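Local atomic coordinates of fatty acid-binding protein TM_1468 (Thermotoga maritima, PDB entry 1MGP), a protein that binds long-chain fatty acids such as palmitate and may play a role in lipid transport or fatty acid metabolism. Residues E70-M73 / N74-R78; K97-Y100 / L101-E105; L174-R177 / M178-D182; D263-A266 / G267-L271. One frame throughout, in Å; residues are numbered along the deposited sequence.

Contact 1: residues E70-M73 / N74-R78; sequences EEIM and NFYKR
Ile72 and Tyr76 meet one turn apart on helix 69-81, an amphipathic helix of the DegV-family fold. Their side chains lie side by side and point the same way. CG2 of Ile72 sits over one face of the Tyr76 ring, 3.9 Å from the ring centroid, in a CH-pi contact. The methyl is anti to the backbone N of Ile72 (chi1 -69° places CG1 beside that nitrogen instead), and this turns it down the helix to the ring. Its nearest ring atom is Tyr76 CZ, 3.5 Å from Ile72 CG2. Tyr76 OH is hydrogen-bonded to Met289 O. Tyr76 N also bonds to Ile72 O at 2.9 Å, so backbone and side chains join the same pair.

On the polar side, a water gives a hydrogen bond to Glu71 O at 2.7 Å and weakly accepts one from Arg78 NH2. Arg78 NE donates almost straight to Asn74 OD1 at 2.6 Å, with the oxygen in the guanidinium plane. NH1 of the same arginine forms a salt bridge with Glu63. The Asn74 bond and the Glu63 bridge together probably fix the guanidinium's rotation, while the hydroxyl of the buried tyrosine is satisfied by a main-chain acceptor.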
loop_
_atom_site.group_PDB
_atom_site.type_symbol
_atom_site.label_atom_id
_atom_site.label_comp_id
_atom_site.label_asym_id
_atom_site.label_seq_id
_atom_site.Cartn_x
_atom_site.Cartn_y
_atom_site.Cartn_z
ATOM N N GLU A 70 12.355 -8.035 10.280
ATOM C CA GLU A 70 12.754 -7.813 11.661
ATOM C C GLU A 70 12.648 -6.358 12.103
ATOM O O GLU A 70 12.283 -6.079 13.247
ATOM C CB GLU A 70 14.179 -8.341 11.891
ATOM C CG GLU A 70 15.299 -7.614 11.141
ATOM C CD GLU A 70 15.167 -7.686 9.627
ATOM O OE1 GLU A 70 14.800 -8.758 9.098
ATOM O OE2 GLU A 70 15.453 -6.666 8.962
ATOM N N GLU A 71 12.951 -5.431 11.201
ATOM C CA GLU A 71 12.875 -4.014 11.534
ATOM C C GLU A 71 11.438 -3.563 11.757
ATOM O O GLU A 71 11.156 -2.782 12.665
ATOM C CB GLU A 71 13.525 -3.176 10.432
ATOM C CG GLU A 71 15.043 -3.222 10.470
ATOM C CD GLU A 71 15.684 -2.402 9.371
ATOM O OE1 GLU A 71 15.278 -1.236 9.183
ATOM O OE2 GLU A 71 16.601 -2.924 8.702
ATOM N N ILE A 72 10.530 -4.051 10.922
ATOM C CA ILE A 72 9.126 -3.697 11.060
ATOM C C ILE A 72 8.618 -4.290 12.371
ATOM O O ILE A 72 7.899 -3.630 13.126
ATOM C CB ILE A 72 8.312 -4.224 9.858
ATOM C CG1 ILE A 72 8.713 -3.439 8.602
ATOM C CG2 ILE A 72 6.815 -4.104 10.132
ATOM C CD1 ILE A 72 8.080 -3.927 7.317
HETATM N N MSE A 73 9.008 -5.529 12.653
HETATM C CA MSE A 73 8.589 -6.171 13.894
HETATM C C MSE A 73 9.101 -5.396 15.111
HETATM O O MSE A 73 8.404 -5.284 16.116
HETATM C CB MSE A 73 9.095 -7.615 13.949
HETATM C CG MSE A 73 8.333 -8.575 13.041
HETATM SE SE MSE A 73 8.849 -10.418 13.350
HETATM C CE MSE A 73 8.648 -10.464 15.264
ATOM N N ASN A 74 10.321 -4.874 15.014
ATOM C CA ASN A 74 10.922 -4.098 16.096
ATOM C C ASN A 74 10.125 -2.802 16.267
ATOM O O ASN A 74 9.897 -2.345 17.385
ATOM C CB ASN A 74 12.391 -3.791 15.763
ATOM C CG ASN A 74 13.081 -2.931 16.824
ATOM O OD1 ASN A 74 12.784 -1.745 16.975
ATOM N ND2 ASN A 74 14.013 -3.536 17.560
ATOM N N PHE A 75 9.694 -2.219 15.150
ATOM C CA PHE A 75 8.913 -0.987 15.188
ATOM C C PHE A 75 7.543 -1.222 15.842
ATOM O O PHE A 75 7.025 -0.355 16.554
ATOM C CB PHE A 75 8.712 -0.429 13.769
ATOM C CG PHE A 75 7.922 0.856 13.731
ATOM C CD1 PHE A 75 8.530 2.071 14.034
ATOM C CD2 PHE A 75 6.560 0.842 13.440
ATOM C CE1 PHE A 75 7.795 3.255 14.052
ATOM C CE2 PHE A 75 5.816 2.018 13.458
ATOM C CZ PHE A 75 6.433 3.229 13.763
ATOM N N TYR A 76 6.945 -2.384 15.599
ATOM C CA TYR A 76 5.644 -2.676 16.201
ATOM C C TYR A 76 5.722 -2.582 17.726
ATOM O O TYR A 76 4.860 -1.978 18.372
ATOM C CB TYR A 76 5.148 -4.072 15.812
ATOM C CG TYR A 76 4.708 -4.228 14.368
ATOM C CD1 TYR A 76 4.178 -3.151 13.652
ATOM C CD2 TYR A 76 4.763 -5.471 13.735
ATOM C CE1 TYR A 76 3.712 -3.314 12.345
ATOM C CE2 TYR A 76 4.296 -5.641 12.431
ATOM C CZ TYR A 76 3.771 -4.564 11.744
ATOM O OH TYR A 76 3.287 -4.742 10.463
ATOM N N LYS A 77 6.756 -3.185 18.303
ATOM C CA LYS A 77 6.926 -3.154 19.750
ATOM C C LYS A 77 7.113 -1.719 20.235
ATOM O O LYS A 77 6.488 -1.293 21.210
ATOM C CB LYS A 77 8.130 -4.002 20.159
ATOM C CG LYS A 77 8.409 -4.003 21.662
ATOM C CD LYS A 77 9.571 -4.932 22.001
ATOM C CE LYS A 77 9.921 -4.882 23.482
ATOM N NZ LYS A 77 10.310 -3.506 23.903
ATOM N N ARG A 78 7.957 -0.963 19.541
ATOM C CA ARG A 78 8.217 0.413 19.938
ATOM C C ARG A 78 7.037 1.371 19.821
ATOM O O ARG A 78 6.855 2.222 20.693
ATOM C CB ARG A 78 9.429 0.962 19.178
ATOM C CG ARG A 78 10.756 0.435 19.726
ATOM C CD ARG A 78 11.975 1.073 19.054
ATOM N NE ARG A 78 12.101 0.693 17.651
ATOM C CZ ARG A 78 11.952 1.526 16.627
ATOM N NH1 ARG A 78 11.666 2.808 16.837
ATOM N NH2 ARG A 78 12.099 1.076 15.388
HETATM O O HOH W 1 13.031 -0.944 13.293
#

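Contact 2: residues K97-Y100 / L101-E105; sequences KKRY and LKYKE
Arg99 and Tyr103 stand one turn apart on helix 93-105, and their side chains slant across each other. The arginine starts with CG beside its backbone N (chi1 -61°) and bends sharply at chi2, -92°. That bend carries CD over to the tyrosine hydroxyl, with Arg99 CD 3.6 Å from Tyr103 OH. The hydroxyl lies at the edge of the guanidinium, near its plane. The two flat groups are far from stacked, since their planes are 67° apart.

Tyr103 also has CG beside its backbone N, which lays the ring back along the helix. One face of the ring covers the carbonyl oxygen of Arg99, which sits 3.1 Å above the ring plane and toward the rim. That oxygen accepts the backbone bond from Tyr103 N at 3.0 Å. Both polar ends then reach one acceptor: Arg99 NH1 makes a salt bridge to Asp49 OD2, and Tyr103 OH is hydrogen-bonded to the same oxygen. A phenylalanine in place of Tyr103 would probably leave Asp49 with the arginine but without its hydroxyl partner, and the guanidinium less firmly placed.

On another side of the helix, Leu101 CG packs 3.3 Å from Lys97 O. Tyr100 turns to helix 123-133, where its hydroxyl bonds to Ala127 O. The arrangement is that of an amphipathic helix packed on a sheet: Arg99 touches strand 48-56 and Tyr103 touches strand 28-33, two parallel neighbours in the mixed sheet.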
loop_
_atom_site.group_PDB
_atom_site.type_symbol
_atom_site.label_atom_id
_atom_site.label_comp_id
_atom_site.label_asym_id
_atom_site.label_seq_id
_atom_site.Cartn_x
_atom_site.Cartn_y
_atom_site.Cartn_z
ATOM N N LYS A 97 15.666 11.358 -6.460
ATOM C CA LYS A 97 16.713 11.536 -7.462
ATOM C C LYS A 97 17.792 10.465 -7.321
ATOM O O LYS A 97 18.233 9.883 -8.312
ATOM C CB LYS A 97 17.340 12.929 -7.343
ATOM C CG LYS A 97 16.384 14.070 -7.661
ATOM C CD LYS A 97 17.049 15.437 -7.520
ATOM C CE LYS A 97 18.073 15.692 -8.623
ATOM N NZ LYS A 97 18.614 17.089 -8.571
ATOM N N LYS A 98 18.207 10.205 -6.083
ATOM C CA LYS A 98 19.228 9.195 -5.806
ATOM C C LYS A 98 18.828 7.856 -6.422
ATOM O O LYS A 98 19.631 7.207 -7.096
ATOM C CB LYS A 98 19.404 9.031 -4.288
ATOM C CG LYS A 98 20.614 8.197 -3.836
ATOM C CD LYS A 98 20.637 6.765 -4.396
ATOM C CE LYS A 98 19.374 5.952 -4.067
ATOM N NZ LYS A 98 19.241 5.605 -2.627
ATOM N N ARG A 99 17.586 7.443 -6.180
ATOM C CA ARG A 99 17.078 6.184 -6.711
ATOM C C ARG A 99 17.091 6.174 -8.238
ATOM O O ARG A 99 17.555 5.213 -8.852
ATOM C CB ARG A 99 15.647 5.945 -6.222
ATOM C CG ARG A 99 15.510 5.851 -4.720
ATOM C CD ARG A 99 15.614 4.424 -4.221
ATOM N NE ARG A 99 15.736 4.389 -2.765
ATOM C CZ ARG A 99 15.555 3.304 -2.020
ATOM N NH1 ARG A 99 15.234 2.149 -2.582
ATOM N NH2 ARG A 99 15.710 3.378 -0.706
ATOM N N TYR A 100 16.576 7.242 -8.846
ATOM C CA TYR A 100 16.522 7.334 -10.302
ATOM C C TYR A 100 17.915 7.216 -10.942
ATOM O O TYR A 100 18.074 6.572 -11.986
ATOM C CB TYR A 100 15.877 8.655 -10.739
ATOM C CG TYR A 100 14.457 8.899 -10.246
ATOM C CD1 TYR A 100 13.589 7.839 -9.964
ATOM C CD2 TYR A 100 13.969 10.201 -10.106
ATOM C CE1 TYR A 100 12.264 8.077 -9.554
ATOM C CE2 TYR A 100 12.654 10.447 -9.705
ATOM C CZ TYR A 100 11.808 9.386 -9.429
ATOM O OH TYR A 100 10.512 9.642 -9.023
ATOM N N LEU A 101 18.915 7.845 -10.330
ATOM C CA LEU A 101 20.275 7.790 -10.862
ATOM C C LEU A 101 20.851 6.391 -10.691
ATOM O O LEU A 101 21.555 5.885 -11.568
ATOM C CB LEU A 101 21.168 8.819 -10.166
ATOM C CG LEU A 101 20.735 10.273 -10.373
ATOM C CD1 LEU A 101 21.780 11.205 -9.785
ATOM C CD2 LEU A 101 20.556 10.556 -11.863
ATOM N N LYS A 102 20.544 5.771 -9.556
ATOM C CA LYS A 102 20.998 4.419 -9.277
ATOM C C LYS A 102 20.478 3.461 -10.348
ATOM O O LYS A 102 21.225 2.628 -10.854
ATOM C CB LYS A 102 20.513 3.971 -7.893
ATOM C CG LYS A 102 20.641 2.472 -7.632
ATOM C CD LYS A 102 20.234 2.126 -6.208
ATOM C CE LYS A 102 19.876 0.655 -6.068
ATOM N NZ LYS A 102 20.958 -0.237 -6.559
ATOM N N TYR A 103 19.199 3.581 -10.703
ATOM C CA TYR A 103 18.631 2.697 -11.717
ATOM C C TYR A 103 19.274 2.943 -13.078
ATOM O O TYR A 103 19.493 2.007 -13.844
ATOM C CB TYR A 103 17.114 2.881 -11.823
ATOM C CG TYR A 103 16.385 2.717 -10.512
ATOM C CD1 TYR A 103 16.808 1.777 -9.569
ATOM C CD2 TYR A 103 15.272 3.502 -10.210
ATOM C CE1 TYR A 103 16.141 1.627 -8.353
ATOM C CE2 TYR A 103 14.598 3.363 -9.004
ATOM C CZ TYR A 103 15.037 2.425 -8.077
ATOM O OH TYR A 103 14.385 2.303 -6.869
ATOM N N LYS A 104 19.571 4.202 -13.380
ATOM C CA LYS A 104 20.205 4.526 -14.651
ATOM C C LYS A 104 21.552 3.810 -14.713
ATOM O O LYS A 104 21.895 3.202 -15.726
ATOM C CB LYS A 104 20.423 6.033 -14.779
ATOM C CG LYS A 104 21.078 6.446 -16.087
ATOM C CD LYS A 104 21.548 7.893 -16.032
ATOM C CE LYS A 104 22.235 8.306 -17.326
ATOM N NZ LYS A 104 21.301 8.266 -18.486
ATOM N N GLU A 105 22.305 3.885 -13.618
ATOM C CA GLU A 105 23.610 3.235 -13.537
ATOM C C GLU A 105 23.492 1.708 -13.543
ATOM O O GLU A 105 24.477 1.006 -13.786
ATOM C CB GLU A 105 24.362 3.717 -12.288
ATOM C CG GLU A 105 24.924 5.131 -12.429
ATOM C CD GLU A 105 25.531 5.670 -11.141
ATOM O OE1 GLU A 105 26.300 4.936 -10.478
ATOM O OE2 GLU A 105 25.248 6.838 -10.796
#

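Contact 3: residues L174-R177 / M178-D182; sequences LDER and MKNKD
Arg177 reaches past the end of its own helix to hold Asp182, across a turn in which Lys181 has positive phi (53°). This is a Schellman motif closing helix 167-179, with Lys181 as its C-prime residue. Its two backbone bonds are Asp182 N to Arg177 O at 2.9 Å and Lys181 N to Met178 O at 3.0 Å. Asn180 N bonds to Glu176 O. Arg177 O thus takes one good bond, from Asp182 N, and one weak one, from Asn180 N.

The side chains repeat the link made by the backbone. Arg177 has CG beside its backbone N and then bends at both chi2 and chi3, which brings the guanidinium round to the aspartate. The CB of Asp182 points toward the helix end, and OD2 meets Arg177 NE. The two side chains cross at about a right angle, and their flat groups are 61° apart, so this is a single-point salt bridge and not a paired, coplanar one. The far end of the arginine has further partners: NH2 bridges to Glu307 and bonds to Val308 O. The guanidinium is thus shared between Asp182 at NE and Glu307 at NH2, which probably fixes its rotation. Asp182 is also joined to Val308 through the backbone, which ties the end of the helix to strand 302-308.

Elsewhere the contact is looser. Glu176 CG lies 3.7 Å from Asn180 ND2, and the methyl of selenomethionine Met178 sits beside the Asp175 carboxylate. The salt bridge itself is short: Arg177 NE lies 2.6 Å from Asp182 OD2, on that oxygen's anti lone pair.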
loop_
_atom_site.group_PDB
_atom_site.type_symbol
_atom_site.label_atom_id
_atom_site.label_comp_id
_atom_site.label_asym_id
_atom_site.label_seq_id
_atom_site.Cartn_x
_atom_site.Cartn_y
_atom_site.Cartn_z
ATOM N N LEU A 174 -3.847 0.401 -16.948
ATOM C CA LEU A 174 -3.983 0.688 -15.526
ATOM C C LEU A 174 -5.059 1.746 -15.333
ATOM O O LEU A 174 -5.821 1.710 -14.368
ATOM C CB LEU A 174 -2.657 1.184 -14.943
ATOM C CG LEU A 174 -1.528 0.163 -14.772
ATOM C CD1 LEU A 174 -0.339 0.840 -14.115
ATOM C CD2 LEU A 174 -2.006 -1.009 -13.913
ATOM N N ASP A 175 -5.121 2.685 -16.270
ATOM C CA ASP A 175 -6.106 3.755 -16.212
ATOM C C ASP A 175 -7.514 3.165 -16.315
ATOM O O ASP A 175 -8.433 3.600 -15.619
ATOM C CB ASP A 175 -5.857 4.744 -17.346
ATOM C CG ASP A 175 -6.273 6.146 -16.988
ATOM O OD1 ASP A 175 -7.493 6.396 -16.876
ATOM O OD2 ASP A 175 -5.374 6.997 -16.808
ATOM N N GLU A 176 -7.675 2.171 -17.185
ATOM C CA GLU A 176 -8.961 1.503 -17.360
ATOM C C GLU A 176 -9.311 0.719 -16.094
ATOM O O GLU A 176 -10.428 0.814 -15.583
ATOM C CB GLU A 176 -8.912 0.545 -18.554
ATOM C CG GLU A 176 -10.142 -0.351 -18.668
ATOM C CD GLU A 176 -10.099 -1.263 -19.879
ATOM O OE1 GLU A 176 -9.108 -2.012 -20.025
ATOM O OE2 GLU A 176 -11.057 -1.233 -20.682
ATOM N N ARG A 177 -8.352 -0.061 -15.597
ATOM C CA ARG A 177 -8.565 -0.846 -14.385
ATOM C C ARG A 177 -9.036 0.086 -13.272
ATOM O O ARG A 177 -9.951 -0.243 -12.516
ATOM C CB ARG A 177 -7.269 -1.545 -13.958
ATOM C CG ARG A 177 -6.690 -2.500 -14.994
ATOM C CD ARG A 177 -7.667 -3.611 -15.333
ATOM N NE ARG A 177 -7.915 -4.503 -14.203
ATOM C CZ ARG A 177 -7.063 -5.433 -13.779
ATOM N NH1 ARG A 177 -5.899 -5.596 -14.392
ATOM N NH2 ARG A 177 -7.381 -6.212 -12.749
HETATM N N MSE A 178 -8.411 1.258 -13.184
HETATM C CA MSE A 178 -8.773 2.240 -12.165
HETATM C C MSE A 178 -10.206 2.718 -12.367
HETATM O O MSE A 178 -10.964 2.860 -11.408
HETATM C CB MSE A 178 -7.820 3.442 -12.212
HETATM C CG MSE A 178 -8.194 4.569 -11.244
HETATM SE SE MSE A 178 -7.045 6.139 -11.355
HETATM C CE MSE A 178 -7.788 6.932 -12.958
ATOM N N LYS A 179 -10.572 2.966 -13.620
ATOM C CA LYS A 179 -11.916 3.431 -13.937
ATOM C C LYS A 179 -12.956 2.408 -13.491
ATOM O O LYS A 179 -14.040 2.771 -13.034
ATOM C CB LYS A 179 -12.050 3.683 -15.442
ATOM C CG LYS A 179 -13.416 4.210 -15.861
ATOM C CD LYS A 179 -13.504 4.394 -17.371
ATOM C CE LYS A 179 -14.805 5.079 -17.766
ATOM N NZ LYS A 179 -14.923 6.432 -17.149
ATOM N N ASN A 180 -12.623 1.128 -13.622
ATOM C CA ASN A 180 -13.542 0.064 -13.230
ATOM C C ASN A 180 -13.387 -0.347 -11.772
ATOM O O ASN A 180 -13.969 -1.343 -11.337
ATOM C CB ASN A 180 -13.354 -1.159 -14.129
ATOM C CG ASN A 180 -13.792 -0.900 -15.552
ATOM O OD1 ASN A 180 -14.841 -0.295 -15.786
ATOM N ND2 ASN A 180 -12.998 -1.363 -16.513
ATOM N N LYS A 181 -12.610 0.428 -11.021
ATOM C CA LYS A 181 -12.374 0.154 -9.606
ATOM C C LYS A 181 -11.884 -1.276 -9.367
ATOM O O LYS A 181 -12.306 -1.938 -8.417
ATOM C CB LYS A 181 -13.656 0.407 -8.804
ATOM C CG LYS A 181 -14.206 1.823 -8.951
ATOM C CD LYS A 181 -15.384 2.081 -8.014
ATOM C CE LYS A 181 -16.590 1.212 -8.355
ATOM N NZ LYS A 181 -17.724 1.443 -7.406
ATOM N N ASP A 182 -10.974 -1.741 -10.220
ATOM C CA ASP A 182 -10.438 -3.093 -10.104
ATOM C C ASP A 182 -9.459 -3.301 -8.952
ATOM O O ASP A 182 -9.209 -4.436 -8.547
ATOM C CB ASP A 182 -9.775 -3.507 -11.418
ATOM C CG ASP A 182 -10.787 -3.816 -12.504
ATOM O OD1 ASP A 182 -12.002 -3.843 -12.200
ATOM O OD2 ASP A 182 -10.369 -4.042 -13.656
#

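Contact 4: residues D263-A266 / G267-L271; sequences DNEA and GVVEL
With CG anti to its backbone N (chi1 -172°) and the amide turned by a chi2 of -8°, Asn264 swings OD1 over the first turn of helix 265-275. There OD1 accepts from Gly267 N at 2.9 Å. The bond is bent, with an angle of 133° at the hydrogen, and the donor stands well above the amide plane instead of on a lone pair. Asn264 OD1 also lies 3.3 Å from Gly267 CA. With no side chain on Gly267, the oxygen can come this close. The backbone of Asn264 adds a weak bond, from Val268 N to Asn264 O.

The other end of the amide is anchored too, because ND2 bonds to Gly300 O. An aspartate in place of Asn264 could still offer an oxygen to Gly267 N, but it would probably lose the ND2 bond to Gly300 O, leaving that carbonyl without this partner.

Further along, the valines crowd round Glu265 O. Val268 CG1 and Val269 CG2 each approach it to 3.0 Å, and Val269 N bonds to it at the same distance. Val268 then packs on strands 280-288 and 302-308. Asn264 is the N-cap, and it starts the helix of the beta-alpha-beta unit formed by strand 254-261, helix 265-275 and strand 280-288.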
loop_
_atom_site.group_PDB
_atom_site.type_symbol
_atom_site.label_atom_id
_atom_site.label_comp_id
_atom_site.label_asym_id
_atom_site.label_seq_id
_atom_site.Cartn_x
_atom_site.Cartn_y
_atom_site.Cartn_z
ATOM N N ASP A 263 0.773 -5.758 12.949
ATOM C CA ASP A 263 1.080 -6.605 14.093
ATOM C C ASP A 263 -0.139 -7.398 14.552
ATOM O O ASP A 263 -0.457 -7.441 15.736
ATOM C CB ASP A 263 1.630 -5.762 15.248
ATOM C CG ASP A 263 2.281 -6.611 16.330
ATOM O OD1 ASP A 263 2.694 -7.750 16.028
ATOM O OD2 ASP A 263 2.395 -6.133 17.477
ATOM N N ASN A 264 -0.824 -8.021 13.598
ATOM C CA ASN A 264 -1.996 -8.838 13.894
ATOM C C ASN A 264 -2.134 -9.854 12.771
ATOM O O ASN A 264 -3.099 -9.828 12.002
ATOM C CB ASN A 264 -3.262 -7.976 13.968
ATOM C CG ASN A 264 -4.465 -8.763 14.452
ATOM O OD1 ASN A 264 -4.400 -9.985 14.589
ATOM N ND2 ASN A 264 -5.571 -8.069 14.708
ATOM N N GLU A 265 -1.162 -10.751 12.680
ATOM C CA GLU A 265 -1.158 -11.755 11.626
ATOM C C GLU A 265 -2.352 -12.701 11.688
ATOM O O GLU A 265 -2.953 -13.016 10.665
ATOM C CB GLU A 265 0.143 -12.558 11.670
ATOM C CG GLU A 265 0.283 -13.544 10.525
ATOM C CD GLU A 265 1.657 -14.176 10.468
ATOM O OE1 GLU A 265 2.048 -14.846 11.447
ATOM O OE2 GLU A 265 2.347 -13.999 9.441
ATOM N N ALA A 266 -2.691 -13.157 12.886
ATOM C CA ALA A 266 -3.817 -14.066 13.047
ATOM C C ALA A 266 -5.097 -13.394 12.550
ATOM O O ALA A 266 -5.976 -14.044 11.979
ATOM C CB ALA A 266 -3.959 -14.464 14.515
ATOM N N GLY A 267 -5.191 -12.086 12.769
ATOM C CA GLY A 267 -6.361 -11.344 12.337
ATOM C C GLY A 267 -6.552 -11.329 10.830
ATOM O O GLY A 267 -7.668 -11.506 10.344
ATOM N N VAL A 268 -5.472 -11.123 10.082
ATOM C CA VAL A 268 -5.577 -11.082 8.628
ATOM C C VAL A 268 -5.736 -12.489 8.050
ATOM O O VAL A 268 -6.359 -12.674 7.002
ATOM C CB VAL A 268 -4.352 -10.368 7.988
ATOM C CG1 VAL A 268 -3.067 -11.119 8.298
ATOM C CG2 VAL A 268 -4.557 -10.240 6.482
ATOM N N VAL A 269 -5.187 -13.484 8.739
ATOM C CA VAL A 269 -5.321 -14.858 8.278
ATOM C C VAL A 269 -6.810 -15.205 8.303
ATOM O O VAL A 269 -7.329 -15.829 7.373
ATOM C CB VAL A 269 -4.544 -15.834 9.187
ATOM C CG1 VAL A 269 -4.854 -17.278 8.796
ATOM C CG2 VAL A 269 -3.049 -15.574 9.063
ATOM N N GLU A 270 -7.495 -14.778 9.361
ATOM C CA GLU A 270 -8.925 -15.035 9.510
ATOM C C GLU A 270 -9.701 -14.332 8.399
ATOM O O GLU A 270 -10.666 -14.879 7.855
ATOM C CB GLU A 270 -9.407 -14.545 10.879
ATOM C CG GLU A 270 -10.858 -14.875 11.202
ATOM C CD GLU A 270 -11.156 -16.366 11.118
ATOM O OE1 GLU A 270 -10.294 -17.173 11.527
ATOM O OE2 GLU A 270 -12.257 -16.731 10.653
ATOM N N LEU A 271 -9.272 -13.114 8.066
ATOM C CA LEU A 271 -9.910 -12.336 7.010
ATOM C C LEU A 271 -9.829 -13.062 5.669
ATOM O O LEU A 271 -10.829 -13.184 4.957
ATOM C CB LEU A 271 -9.244 -10.955 6.883
ATOM C CG LEU A 271 -9.679 -10.108 5.679
ATOM C CD1 LEU A 271 -11.177 -9.818 5.774
ATOM C CD2 LEU A 271 -8.878 -8.810 5.628
#

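In the fold
All four contacts lie within single helices or at their ends, and they follow one another along the chain. Contacts 1 and 4 are the two that touch: Tyr76 CZ packs 3.4 Å from Asp263 N, and their centres are 17 Å apart. Neither touches the bound palmitate: the Tyr76 side chain is about 11 Å from it and that of Val268 about 9 Å. Phe75 of contact 1 is also about 7 Å, side chain to side chain, from Thr88, which binds the fatty acid. Contact 3 is more distant, its Lys181 side chain about 14 Å from the ligand. Contacts 2 and 4 pack on different sheets, their centres 37 Å apart.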